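Local structure of NTF2-like nuclease/anti-CRISPR (Clostridia bacterium, 7JTA) at residues Met6-Arg12 with Ile23-Asp29. The protein is an anti-CRISPR protein that relieves DNA torsion in target plasmids and impairs SpyCas9 activity, possibly acting as a nuclease. Residues are numbered along the deposited sequence.
Sequences MVVEETR and IEAILVD
Antiparallel strands 7-12 and 23-29 approach to 4.6 Å at the closest point of their axes, N-to-C directions 166° apart. Val7 and Val28 form a hydrogen-bonded pair (Val7 N to Val28 O, Val28 N to Val7 O, both 2.9 Å), Val8 and Leu27 a non-hydrogen-bonded one. Register then slips by one residue: Glu9 N donates to Ile26 O, and Ile26 N to Glu10 O (both 2.8 Å). Helix-like angles at Glu9 (-103/-26) amid extended neighbours identify a classic beta bulge, Glu9-Glu10 opposite Ile26. Beyond it, Thr11 and Ala25 form a non-hydrogen-bonded pair (CA to CA 4.4 Å), Arg12 and Glu24 a hydrogen-bonded one (Arg12 N to Glu24 O 2.8 Å). Val8 CG2 meets Leu27 CD2 (3.6 Å) on the Thr11 and Ala25 face. On the Val7, Val28 and Glu10 face, Arg12 (chi1-chi3 t, t, p) and Glu24 (chi1, chi2 both t) form a salt bridge, Arg12 NE to Glu24 OE1 3.2 Å, offsetting the like-charge approach of Glu10 OE1 to Glu24 OE1 (3.1 Å). Salt bridges also join Glu24 to Arg35 and Glu9 to Arg33, both on strand 32-42; Arg12 NH1 hydrogen-bonds Ile59 O of the second subunit. Such geometry typifies a bulged beta hairpin, here strands 7-16 and 20-29, opening an antiparallel meander continued by 32-42 and 48-58.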
loop_
_atom_site.group_PDB
_atom_site.type_symbol
_atom_site.label_atom_id
_atom_site.label_comp_id
_atom_site.label_asym_id
_atom_site.label_seq_id
_atom_site.Cartn_x
_atom_site.Cartn_y
_atom_site.Cartn_z
ATOM N N MET A 6 11.876 12.177 -12.764
ATOM C CA MET A 6 10.576 11.927 -12.161
ATOM C C MET A 6 10.156 13.186 -11.416
ATOM O O MET A 6 10.994 13.873 -10.825
ATOM C CB MET A 6 10.630 10.728 -11.213
ATOM C CG MET A 6 9.416 10.585 -10.313
ATOM S SD MET A 6 9.765 11.181 -8.650
ATOM C CE MET A 6 10.915 9.933 -8.076
ATOM N N VAL A 7 8.862 13.495 -11.449
ATOM C CA VAL A 7 8.358 14.767 -10.945
ATOM C C VAL A 7 7.366 14.513 -9.820
ATOM O O VAL A 7 6.397 13.766 -9.993
ATOM C CB VAL A 7 7.706 15.597 -12.065
ATOM C CG1 VAL A 7 6.753 16.627 -11.480
ATOM C CG2 VAL A 7 8.773 16.271 -12.908
ATOM N N VAL A 8 7.608 15.144 -8.674
ATOM C CA VAL A 8 6.650 15.142 -7.574
ATOM C C VAL A 8 5.602 16.213 -7.850
ATOM O O VAL A 8 5.929 17.395 -7.995
ATOM C CB VAL A 8 7.345 15.376 -6.226
ATOM C CG1 VAL A 8 6.318 15.426 -5.108
ATOM C CG2 VAL A 8 8.366 14.283 -5.964
ATOM N N GLU A 9 4.341 15.800 -7.927
ATOM C CA GLU A 9 3.246 16.674 -8.323
ATOM C C GLU A 9 2.397 17.143 -7.150
ATOM O O GLU A 9 1.780 18.211 -7.230
ATOM C CB GLU A 9 2.359 15.951 -9.345
ATOM C CG GLU A 9 1.006 16.588 -9.601
ATOM C CD GLU A 9 0.072 15.657 -10.359
ATOM O OE1 GLU A 9 0.462 15.176 -11.446
ATOM O OE2 GLU A 9 -1.051 15.407 -9.870
ATOM N N GLU A 10 2.358 16.379 -6.061
ATOM C CA GLU A 10 1.513 16.712 -4.926
ATOM C C GLU A 10 2.032 15.972 -3.705
ATOM O O GLU A 10 2.504 14.838 -3.816
ATOM C CB GLU A 10 0.051 16.344 -5.199
ATOM C CG GLU A 10 -0.935 16.858 -4.164
ATOM C CD GLU A 10 -1.420 15.769 -3.226
ATOM O OE1 GLU A 10 -0.642 14.835 -2.939
ATOM O OE2 GLU A 10 -2.582 15.844 -2.776
ATOM N N THR A 11 1.954 16.625 -2.549
ATOM C CA THR A 11 2.269 16.014 -1.268
ATOM C C THR A 11 1.122 16.283 -0.308
ATOM O O THR A 11 0.397 17.270 -0.453
ATOM C CB THR A 11 3.589 16.565 -0.692
ATOM O OG1 THR A 11 4.693 16.071 -1.456
ATOM C CG2 THR A 11 3.767 16.163 0.759
ATOM N N ARG A 12 0.952 15.400 0.672
ATOM C CA ARG A 12 -0.180 15.547 1.572
ATOM C C ARG A 12 0.113 14.853 2.894
ATOM O O ARG A 12 0.664 13.751 2.921
ATOM C CB ARG A 12 -1.466 14.999 0.955
ATOM C CG ARG A 12 -2.707 15.531 1.629
ATOM C CD ARG A 12 -3.860 15.585 0.666
ATOM N NE ARG A 12 -4.135 14.262 0.127
ATOM C CZ ARG A 12 -4.937 13.380 0.713
ATOM N NH1 ARG A 12 -5.542 13.694 1.851
ATOM N NH2 ARG A 12 -5.133 12.188 0.163
ATOM N N ILE A 23 3.134 10.479 5.058
ATOM C CA ILE A 23 3.134 11.362 3.898
ATOM C C ILE A 23 2.590 10.626 2.682
ATOM O O ILE A 23 2.828 9.427 2.506
ATOM C CB ILE A 23 4.546 11.899 3.594
ATOM C CG1 ILE A 23 5.133 12.614 4.810
ATOM C CG2 ILE A 23 4.508 12.822 2.393
ATOM C CD1 ILE A 23 6.571 13.037 4.617
ATOM N N GLU A 24 1.844 11.350 1.855
ATOM C CA GLU A 24 1.439 10.898 0.532
ATOM C C GLU A 24 2.055 11.810 -0.514
ATOM O O GLU A 24 2.085 13.031 -0.341
ATOM C CB GLU A 24 -0.071 10.904 0.350
ATOM C CG GLU A 24 -0.456 11.083 -1.111
ATOM C CD GLU A 24 -1.925 11.369 -1.308
ATOM O OE1 GLU A 24 -2.257 12.504 -1.708
ATOM O OE2 GLU A 24 -2.746 10.469 -1.036
ATOM N N ALA A 25 2.552 11.216 -1.596
ATOM C CA ALA A 25 3.034 11.976 -2.739
ATOM C C ALA A 25 2.426 11.396 -4.005
ATOM O O ALA A 25 2.225 10.183 -4.105
ATOM C CB ALA A 25 4.564 11.965 -2.823
ATOM N N ILE A 26 2.120 12.267 -4.961
ATOM C CA ILE A 26 1.727 11.850 -6.300
ATOM C C ILE A 26 2.931 12.054 -7.203
ATOM O O ILE A 26 3.387 13.186 -7.392
ATOM C CB ILE A 26 0.516 12.642 -6.809
ATOM C CG1 ILE A 26 -0.673 12.460 -5.867
ATOM C CG2 ILE A 26 0.153 12.183 -8.208
ATOM C CD1 ILE A 26 -1.012 11.019 -5.573
ATOM N N LEU A 27 3.460 10.961 -7.743
ATOM C CA LEU A 27 4.618 11.001 -8.622
ATOM C C LEU A 27 4.188 10.805 -10.068
ATOM O O LEU A 27 3.252 10.054 -10.353
ATOM C CB LEU A 27 5.628 9.921 -8.230
ATOM C CG LEU A 27 5.990 9.866 -6.746
ATOM C CD1 LEU A 27 7.086 8.846 -6.496
ATOM C CD2 LEU A 27 6.404 11.237 -6.235
ATOM N N VAL A 28 4.867 11.494 -10.978
ATOM C CA VAL A 28 4.672 11.312 -12.410
ATOM C C VAL A 28 6.028 11.026 -13.036
ATOM O O VAL A 28 6.942 11.855 -12.950
ATOM C CB VAL A 28 4.017 12.531 -13.075
ATOM C CG1 VAL A 28 3.989 12.345 -14.581
ATOM C CG2 VAL A 28 2.610 12.726 -12.548
ATOM N N ASP A 29 6.162 9.851 -13.647
ATOM C CA ASP A 29 7.390 9.454 -14.322
ATOM C C ASP A 29 7.027 8.824 -15.655
ATOM O O ASP A 29 6.165 7.942 -15.709
ATOM C CB ASP A 29 8.210 8.472 -13.480
ATOM C CG ASP A 29 9.606 8.259 -14.036
ATOM O OD1 ASP A 29 10.443 7.657 -13.331
ATOM O OD2 ASP A 29 9.880 8.733 -15.161
#